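Local coordinates for sialidase domain-containing protein (Dyadobacter fermentans, PDB 5HX0) that is of unknown function but folds as a six-bladed beta-propeller of the BNR/sialidase type and may act on or bind glycans, at residues Gly41-Glu46 and Lys376-Val381; Val48-Asn53 and Ile71-Arg76; Thr136-Ser141 and Gly210-Gly215. All blocks are in the same frame, centred on the assembly; numbering follows the deposited sequence.

Contact 1: Gly41-Glu46 and Lys376-Val381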
loop_
_atom_site.group_PDB
_atom_site.type_symbol
_atom_site.label_atom_id
_atom_site.label_comp_id
_atom_site.label_asym_id
_atom_site.label_seq_id
_atom_site.Cartn_x
_atom_site.Cartn_y
_atom_site.Cartn_z
ATOM N N GLY A 41 40.589 -2.900 18.428
ATOM C CA GLY A 41 39.696 -3.934 17.956
ATOM C C GLY A 41 38.558 -3.464 17.078
ATOM O O GLY A 41 37.694 -4.282 16.735
ATOM N N VAL A 42 38.520 -2.182 16.709
ATOM C CA VAL A 42 37.473 -1.640 15.846
ATOM C C VAL A 42 38.098 -1.135 14.557
ATOM O O VAL A 42 39.099 -0.414 14.589
ATOM C CB VAL A 42 36.691 -0.509 16.528
ATOM C CG1 VAL A 42 35.614 0.002 15.602
ATOM C CG2 VAL A 42 36.101 -1.011 17.819
ATOM N N ARG A 43 37.483 -1.490 13.430
ATOM C CA ARG A 43 37.950 -1.094 12.111
ATOM C C ARG A 43 36.758 -1.098 11.154
ATOM O O ARG A 43 35.966 -2.042 11.155
ATOM C CB ARG A 43 39.049 -2.059 11.638
ATOM C CG ARG A 43 39.481 -1.926 10.202
ATOM C CD ARG A 43 40.609 -2.911 9.891
ATOM N NE ARG A 43 40.135 -4.289 9.776
ATOM C CZ ARG A 43 39.795 -4.860 8.623
ATOM N NH1 ARG A 43 39.869 -4.163 7.499
ATOM N NH2 ARG A 43 39.369 -6.119 8.592
ATOM N N LYS A 44 36.633 -0.056 10.341
ATOM C CA LYS A 44 35.607 -0.048 9.311
ATOM C C LYS A 44 36.109 -0.820 8.103
ATOM O O LYS A 44 37.163 -0.503 7.551
ATOM C CB LYS A 44 35.225 1.372 8.905
ATOM C CG LYS A 44 34.211 1.380 7.753
ATOM C CD LYS A 44 33.399 2.666 7.700
ATOM C CE LYS A 44 34.156 3.738 7.000
ATOM N NZ LYS A 44 33.301 4.885 6.611
ATOM N N VAL A 45 35.362 -1.839 7.701
ATOM C CA VAL A 45 35.744 -2.607 6.525
ATOM C C VAL A 45 35.426 -1.830 5.258
ATOM O O VAL A 45 36.289 -1.632 4.395
ATOM C CB VAL A 45 35.044 -3.975 6.547
ATOM C CG1 VAL A 45 35.381 -4.793 5.284
ATOM C CG2 VAL A 45 35.441 -4.726 7.796
ATOM N N GLU A 46 34.189 -1.359 5.136
ATOM C CA GLU A 46 33.766 -0.608 3.962
ATOM C C GLU A 46 32.389 -0.022 4.240
ATOM O O GLU A 46 31.701 -0.420 5.182
ATOM C CB GLU A 46 33.720 -1.499 2.726
ATOM C CG GLU A 46 32.803 -2.697 2.887
ATOM C CD GLU A 46 32.772 -3.574 1.643
ATOM O OE1 GLU A 46 32.985 -3.048 0.527
ATOM O OE2 GLU A 46 32.538 -4.792 1.789
ATOM N N LYS A 376 30.824 -13.690 13.766
ATOM C CA LYS A 376 31.506 -13.480 15.042
ATOM C C LYS A 376 32.330 -12.198 15.051
ATOM O O LYS A 376 32.448 -11.547 16.092
ATOM C CB LYS A 376 32.400 -14.680 15.370
ATOM N N ASN A 377 32.903 -11.802 13.917
ATOM C CA ASN A 377 33.805 -10.661 13.937
ATOM C C ASN A 377 33.330 -9.435 13.164
ATOM O O ASN A 377 34.066 -8.444 13.108
ATOM C CB ASN A 377 35.184 -11.093 13.434
ATOM C CG ASN A 377 35.949 -11.877 14.487
ATOM O OD1 ASN A 377 36.293 -13.039 14.284
ATOM N ND2 ASN A 377 36.195 -11.245 15.634
ATOM N N ARG A 378 32.131 -9.448 12.589
ATOM C CA ARG A 378 31.694 -8.318 11.787
ATOM C C ARG A 378 30.264 -7.918 12.115
ATOM O O ARG A 378 29.401 -8.772 12.358
ATOM C CB ARG A 378 31.823 -8.625 10.298
ATOM C CG ARG A 378 33.284 -8.609 9.871
ATOM C CD ARG A 378 33.427 -8.774 8.402
ATOM N NE ARG A 378 34.803 -8.580 7.970
ATOM C CZ ARG A 378 35.157 -8.364 6.706
ATOM N NH1 ARG A 378 34.222 -8.310 5.760
ATOM N NH2 ARG A 378 36.438 -8.191 6.390
ATOM N N VAL A 379 30.039 -6.600 12.094
ATOM C CA VAL A 379 28.745 -5.976 12.349
ATOM C C VAL A 379 28.406 -5.072 11.172
ATOM O O VAL A 379 29.262 -4.326 10.687
ATOM C CB VAL A 379 28.779 -5.142 13.649
ATOM C CG1 VAL A 379 27.520 -4.305 13.787
ATOM C CG2 VAL A 379 28.964 -6.039 14.872
ATOM N N LEU A 380 27.148 -5.099 10.742
ATOM C CA LEU A 380 26.634 -4.112 9.794
ATOM C C LEU A 380 25.889 -3.034 10.567
ATOM O O LEU A 380 24.939 -3.333 11.295
ATOM C CB LEU A 380 25.699 -4.761 8.774
ATOM C CG LEU A 380 24.888 -3.788 7.920
ATOM C CD1 LEU A 380 25.817 -3.038 6.980
ATOM C CD2 LEU A 380 23.803 -4.525 7.153
ATOM N N VAL A 381 26.337 -1.793 10.450
ATOM C CA VAL A 381 25.581 -0.657 10.977
ATOM C C VAL A 381 24.830 -0.080 9.784
ATOM O O VAL A 381 25.424 0.593 8.939
ATOM C CB VAL A 381 26.483 0.391 11.633
ATOM C CG1 VAL A 381 25.615 1.528 12.217
ATOM C CG2 VAL A 381 27.378 -0.259 12.700
#
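The two methyls of V45 lie over one face of the R378 guanidinium, and this is the main touch between the two segments. CG2 of V45 sits over the centre of the guanidinium, 3.7 Å above its plane. CG1 of V45 lies near the outer nitrogens and is 3.7 Å from R378 NH2. The interaction is van der Waals contact of a branched apolar group with the face of a flat cation. The guanidinium N-H groups lie in the plane, so this face offers no donor to V45. R378 gets there by length. Its chain is extended from CG to NE (chi2 -174°, chi3 172°), which carries the guanidinium across to V45. The two side chains cross at about a right angle.

The second kind of approach is between like charges. R43 NH2 is 4.2 Å from R378 NH2, and the two guanidinium groups meet obliquely. This closeness is probably eased by E400, which makes a salt bridge to R43 NH2. E46 also lies near, but its OE2 is 5.6 Å from R378 NH1, too far for a salt bridge. E46 OE1 pairs with K107.

The backbones stay apart, with the CA atoms of V45 and R378 8.8 Å from each other. V45 and E46 both face I398 in a classic beta bulge.

The strands involved are next-but-one neighbours in one antiparallel propeller blade. Strand 393-401 runs between them and pairs with both. The contact therefore bridges over that strand on the surface of the sheet. Strand 42-51, from the N-terminal end of the chain, forms one edge of this blade. The other three strands, 367-375, 378-385 and 393-401, come from the C-terminal end. This is the ring closure, or velcro, of a beta-propeller.

Contact 2: Val48-Asn53 and Ile71-Arg76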
loop_
_atom_site.group_PDB
_atom_site.type_symbol
_atom_site.label_atom_id
_atom_site.label_comp_id
_atom_site.label_asym_id
_atom_site.label_seq_id
_atom_site.Cartn_x
_atom_site.Cartn_y
_atom_site.Cartn_z
ATOM N N VAL A 48 28.581 0.542 2.363
ATOM C CA VAL A 48 27.783 -0.059 1.299
ATOM C C VAL A 48 26.523 0.770 1.075
ATOM O O VAL A 48 26.073 1.521 1.945
ATOM C CB VAL A 48 27.416 -1.531 1.587
ATOM C CG1 VAL A 48 28.665 -2.334 1.800
ATOM C CG2 VAL A 48 26.491 -1.651 2.818
ATOM N N VAL A 49 25.976 0.652 -0.130
ATOM C CA VAL A 49 24.659 1.188 -0.456
ATOM C C VAL A 49 23.689 0.012 -0.470
ATOM O O VAL A 49 23.935 -0.998 -1.135
ATOM C CB VAL A 49 24.661 1.940 -1.796
ATOM C CG1 VAL A 49 23.230 2.334 -2.168
ATOM C CG2 VAL A 49 25.522 3.211 -1.681
ATOM N N ILE A 50 22.620 0.118 0.310
ATOM C CA ILE A 50 21.698 -0.982 0.518
ATOM C C ILE A 50 20.466 -0.855 -0.369
ATOM O O ILE A 50 20.024 -1.833 -0.966
ATOM C CB ILE A 50 21.321 -1.069 2.017
ATOM C CG1 ILE A 50 22.558 -1.476 2.827
ATOM C CG2 ILE A 50 20.121 -2.039 2.254
ATOM C CD1 ILE A 50 22.315 -1.629 4.321
ATOM N N TYR A 51 19.914 0.349 -0.496
ATOM C CA TYR A 51 18.808 0.580 -1.423
ATOM C C TYR A 51 18.776 2.051 -1.774
ATOM O O TYR A 51 18.771 2.902 -0.874
ATOM C CB TYR A 51 17.445 0.167 -0.848
ATOM C CG TYR A 51 16.333 0.544 -1.794
ATOM C CD1 TYR A 51 16.093 -0.203 -2.941
ATOM C CD2 TYR A 51 15.580 1.706 -1.597
ATOM C CE1 TYR A 51 15.101 0.171 -3.837
ATOM C CE2 TYR A 51 14.583 2.079 -2.483
ATOM C CZ TYR A 51 14.345 1.308 -3.596
ATOM O OH TYR A 51 13.351 1.686 -4.478
ATOM N N ARG A 52 18.752 2.341 -3.078
ATOM C CA ARG A 52 18.783 3.712 -3.570
ATOM C C ARG A 52 17.976 3.805 -4.852
ATOM O O ARG A 52 18.224 3.052 -5.798
ATOM C CB ARG A 52 20.230 4.171 -3.836
ATOM C CG ARG A 52 20.315 5.602 -4.376
ATOM C CD ARG A 52 21.739 5.946 -4.861
ATOM N NE ARG A 52 21.873 7.323 -5.361
ATOM C CZ ARG A 52 21.476 7.753 -6.559
ATOM N NH1 ARG A 52 20.877 6.938 -7.410
ATOM N NH2 ARG A 52 21.677 9.019 -6.906
ATOM N N ASN A 53 17.055 4.759 -4.901
ATOM C CA ASN A 53 16.263 4.995 -6.104
ATOM C C ASN A 53 15.819 6.452 -6.065
ATOM O O ASN A 53 15.112 6.858 -5.139
ATOM C CB ASN A 53 15.060 4.040 -6.168
ATOM C CG ASN A 53 14.238 4.224 -7.443
ATOM O OD1 ASN A 53 14.073 5.345 -7.918
ATOM N ND2 ASN A 53 13.718 3.117 -7.999
ATOM N N ILE A 71 19.535 -11.918 6.013
ATOM C CA ILE A 71 19.425 -10.619 6.650
ATOM C C ILE A 71 18.224 -9.901 6.051
ATOM O O ILE A 71 18.110 -9.778 4.826
ATOM C CB ILE A 71 20.717 -9.811 6.434
ATOM C CG1 ILE A 71 21.929 -10.606 6.937
ATOM C CG2 ILE A 71 20.622 -8.424 7.099
ATOM C CD1 ILE A 71 23.233 -10.153 6.295
ATOM N N VAL A 72 17.319 -9.432 6.902
ATOM C CA VAL A 72 16.103 -8.755 6.455
ATOM C C VAL A 72 16.152 -7.332 6.985
ATOM O O VAL A 72 16.172 -7.125 8.204
ATOM C CB VAL A 72 14.836 -9.465 6.956
ATOM C CG1 VAL A 72 13.583 -8.747 6.376
ATOM C CG2 VAL A 72 14.861 -10.930 6.577
ATOM N N LEU A 73 16.145 -6.346 6.090
ATOM C CA LEU A 73 16.159 -4.947 6.508
ATOM C C LEU A 73 14.864 -4.270 6.069
ATOM O O LEU A 73 14.548 -4.237 4.871
ATOM C CB LEU A 73 17.388 -4.210 5.955
ATOM C CG LEU A 73 17.533 -2.709 6.284
ATOM C CD1 LEU A 73 19.017 -2.299 6.224
ATOM C CD2 LEU A 73 16.735 -1.809 5.348
ATOM N N ALA A 74 14.139 -3.711 7.042
ATOM C CA ALA A 74 12.870 -3.020 6.803
ATOM C C ALA A 74 13.125 -1.526 6.773
ATOM O O ALA A 74 13.974 -1.029 7.517
ATOM C CB ALA A 74 11.859 -3.330 7.908
ATOM N N PHE A 75 12.396 -0.810 5.915
ATOM C CA PHE A 75 12.505 0.641 5.911
ATOM C C PHE A 75 11.214 1.248 5.386
ATOM O O PHE A 75 10.335 0.564 4.849
ATOM C CB PHE A 75 13.728 1.142 5.098
ATOM C CG PHE A 75 13.715 0.743 3.634
ATOM C CD1 PHE A 75 14.102 -0.537 3.249
ATOM C CD2 PHE A 75 13.360 1.653 2.652
ATOM C CE1 PHE A 75 14.123 -0.919 1.919
ATOM C CE2 PHE A 75 13.382 1.284 1.307
ATOM C CZ PHE A 75 13.765 0.005 0.939
ATOM N N ARG A 76 11.089 2.549 5.612
ATOM C CA ARG A 76 9.980 3.339 5.094
ATOM C C ARG A 76 10.331 3.801 3.690
ATOM O O ARG A 76 11.385 4.415 3.483
ATOM C CB ARG A 76 9.727 4.562 5.986
ATOM C CG ARG A 76 8.608 5.512 5.473
ATOM C CD ARG A 76 8.600 6.804 6.315
ATOM N NE ARG A 76 7.485 7.716 5.988
ATOM C CZ ARG A 76 7.536 8.660 5.049
ATOM N NH1 ARG A 76 8.634 8.823 4.300
ATOM N NH2 ARG A 76 6.479 9.446 4.844
#
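Y51 and F75 make the tighter half of this contact. F75 CZ and CE2 come against the CG-CD2 part of the Y51 ring. F75 CZ is 3.6 Å from Y51 CD2 and 3.8 Å from Y51 CG. F75 CE2 adds a further touch at 3.7 Å to Y51 CD2. The ring planes are inclined at 34° and the centroids of the Y51 and F75 rings are 5.3 Å apart. The pair is oblique. F75 holds CG between its backbone N and carbonyl carbon (chi1 60°). This turns the ring off its strand and across to Y51. The far end of Y51 has a polar anchor as well, since its OH is hydrogen-bonded to R77 NH2.

Two successive residues, I50 and Y51, reach strand 71-79. A classic beta bulge opposite I394 puts both on the same side, and their CB atoms both point toward 71-76. The two strands belong to different blades of the beta-propeller. Strand 42-51 is the edge strand of the blade that joins the two chain ends, and strand 71-79 is an inner strand of the next blade. The contact is part of the apolar layer between these adjacent sheets.

I50 and L73 form the slighter half. They meet through methyl groups, chiefly I50 CD1 to L73 CD1 at 3.9 Å. I50 CG2 is a little farther from L73 CD1, at 4.1 Å. Neighbours fill in around them. I394 touches I50, L73 and F75, while W109 and V101 also pack on I50. On the solvent side, V49 before the bulge and R52 after it are exposed, and R52 NH2 makes a salt bridge to E54.

Contact 3: Thr136-Ser141 and Gly210-Gly215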
loop_
_atom_site.group_PDB
_atom_site.type_symbol
_atom_site.label_atom_id
_atom_site.label_comp_id
_atom_site.label_asym_id
_atom_site.label_seq_id
_atom_site.Cartn_x
_atom_site.Cartn_y
_atom_site.Cartn_z
ATOM N N THR A 136 9.941 -15.734 15.881
ATOM C CA THR A 136 8.889 -14.740 15.683
ATOM C C THR A 136 9.489 -13.377 15.357
ATOM O O THR A 136 10.503 -12.979 15.936
ATOM C CB THR A 136 8.046 -14.637 16.949
ATOM O OG1 THR A 136 7.478 -15.925 17.240
ATOM C CG2 THR A 136 6.935 -13.596 16.790
ATOM N N ILE A 137 8.860 -12.643 14.439
ATOM C CA ILE A 137 9.300 -11.281 14.124
ATOM C C ILE A 137 8.158 -10.319 14.388
ATOM O O ILE A 137 7.038 -10.534 13.911
ATOM C CB ILE A 137 9.788 -11.148 12.670
ATOM C CG1 ILE A 137 10.949 -12.112 12.396
ATOM C CG2 ILE A 137 10.212 -9.678 12.370
ATOM C CD1 ILE A 137 11.236 -12.303 10.896
ATOM N N LEU A 138 8.443 -9.272 15.161
ATOM C CA LEU A 138 7.531 -8.155 15.367
ATOM C C LEU A 138 8.018 -6.980 14.536
ATOM O O LEU A 138 9.224 -6.744 14.450
ATOM C CB LEU A 138 7.485 -7.736 16.832
ATOM C CG LEU A 138 7.146 -8.802 17.879
ATOM C CD1 LEU A 138 7.204 -8.192 19.272
ATOM C CD2 LEU A 138 5.762 -9.322 17.606
ATOM N N CYS A 139 7.082 -6.238 13.936
ATOM C CA CYS A 139 7.422 -5.033 13.176
ATOM C C CYS A 139 6.527 -3.901 13.678
ATOM O O CYS A 139 5.363 -3.803 13.285
ATOM C CB CYS A 139 7.263 -5.253 11.667
ATOM S SG CYS A 139 7.719 -3.793 10.697
ATOM N N ALA A 140 7.073 -3.052 14.544
ATOM C CA ALA A 140 6.326 -1.921 15.077
ATOM C C ALA A 140 6.341 -0.766 14.086
ATOM O O ALA A 140 7.312 -0.560 13.341
ATOM C CB ALA A 140 6.918 -1.468 16.413
ATOM N N SER A 141 5.244 -0.019 14.061
ATOM C CA SER A 141 5.167 1.146 13.180
ATOM C C SER A 141 4.221 2.160 13.819
ATOM O O SER A 141 3.743 1.967 14.946
ATOM C CB SER A 141 4.713 0.715 11.775
ATOM O OG SER A 141 4.670 1.822 10.887
ATOM N N GLY A 210 12.590 2.812 17.808
ATOM C CA GLY A 210 13.622 2.294 18.694
ATOM C C GLY A 210 13.512 0.790 18.803
ATOM O O GLY A 210 12.514 0.186 18.414
ATOM N N ALA A 211 14.571 0.183 19.338
ATOM C CA ALA A 211 14.607 -1.264 19.485
ATOM C C ALA A 211 13.853 -1.710 20.734
ATOM O O ALA A 211 14.004 -1.120 21.818
ATOM C CB ALA A 211 16.052 -1.769 19.549
HETATM N N MSE A 212 13.035 -2.751 20.568
HETATM C CA MSE A 212 12.509 -3.536 21.670
HETATM C C MSE A 212 13.610 -4.475 22.117
HETATM O O MSE A 212 14.635 -4.574 21.445
HETATM C CB MSE A 212 11.279 -4.342 21.236
HETATM C CG MSE A 212 10.153 -3.507 20.695
HETATM SE SE MSE A 212 8.769 -4.710 20.018
HETATM C CE MSE A 212 7.357 -3.426 19.676
ATOM N N TYR A 213 13.406 -5.193 23.227
ATOM C CA TYR A 213 14.404 -6.172 23.646
ATOM C C TYR A 213 13.692 -7.353 24.297
ATOM O O TYR A 213 12.757 -7.174 25.083
ATOM C CB TYR A 213 15.438 -5.538 24.598
ATOM C CG TYR A 213 16.661 -6.398 24.819
ATOM C CD1 TYR A 213 16.691 -7.346 25.844
ATOM C CD2 TYR A 213 17.772 -6.282 23.994
ATOM C CE1 TYR A 213 17.798 -8.142 26.042
ATOM C CE2 TYR A 213 18.895 -7.075 24.188
ATOM C CZ TYR A 213 18.894 -8.004 25.208
ATOM O OH TYR A 213 19.990 -8.803 25.418
ATOM N N GLU A 214 14.105 -8.560 23.933
ATOM C CA GLU A 214 13.546 -9.761 24.544
ATOM C C GLU A 214 14.375 -10.072 25.793
ATOM O O GLU A 214 15.546 -10.434 25.690
ATOM C CB GLU A 214 13.549 -10.920 23.547
ATOM C CG GLU A 214 12.882 -12.192 24.100
ATOM C CD GLU A 214 12.993 -13.391 23.153
ATOM O OE1 GLU A 214 13.768 -13.338 22.170
ATOM O OE2 GLU A 214 12.298 -14.396 23.407
ATOM N N GLY A 215 13.784 -9.919 26.966
ATOM C CA GLY A 215 14.522 -10.193 28.184
ATOM C C GLY A 215 14.848 -11.672 28.330
ATOM O O GLY A 215 14.305 -12.535 27.639
#
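The backbones of 136-141 and 210-215 stay well separated, with A140 CA and G210 CA, the closest pair of CA atoms, 9.2 Å apart. Side chains fill the distance, and M212 does most of the reaching. It is a selenomethionine in this crystal. Its CG is anti to the carbonyl carbon (chi1 -58°), and beyond CG the chain is fully extended. That shape carries the selenium and the terminal methyl across to strand 137-145.

Two side chains receive it. L138 and A140 are two residues apart, so both point to the same face of strand 137-145. L138 CD1 touches the selenium of M212 at 3.9 Å, with the two side chains crossing at about a right angle. M212 CE ends against A140 CB at 3.8 Å. All three residues are buried, and the contact is purely apolar.

The surroundings are those of an interface between two propeller blades. I220 and W222 of strand 220-229 touch M212, and they also pack on L138 and A140 respectively. L130 of strand 123-131 and W249 from a loop add to the cover of M212. Strand 137-145 lies between strands 123-131 and 165-175 in its own sheet, while strand 213-214, at the edge of the next sheet, lies on the segment that carries M212.

Contacts 1 and 2 share strand 42-51 and have centres 18 Å apart. Contact 1 acts within the blade that joins the chain ends, and contact 2 packs that blade on the next one. Contact 3 repeats the blade-to-blade theme farther round the propeller. Its centre is 18 Å from that of contact 2 and 24 Å from that of contact 1. The nearest atoms of contacts 2 and 3 are about 5 Å apart, without touching. The centre of contact 1 lies at the surface, 21 Å from the chain centre, while that of contact 3 is buried at 10 Å. No active site is established for this protein, so none of the three can be tied to one.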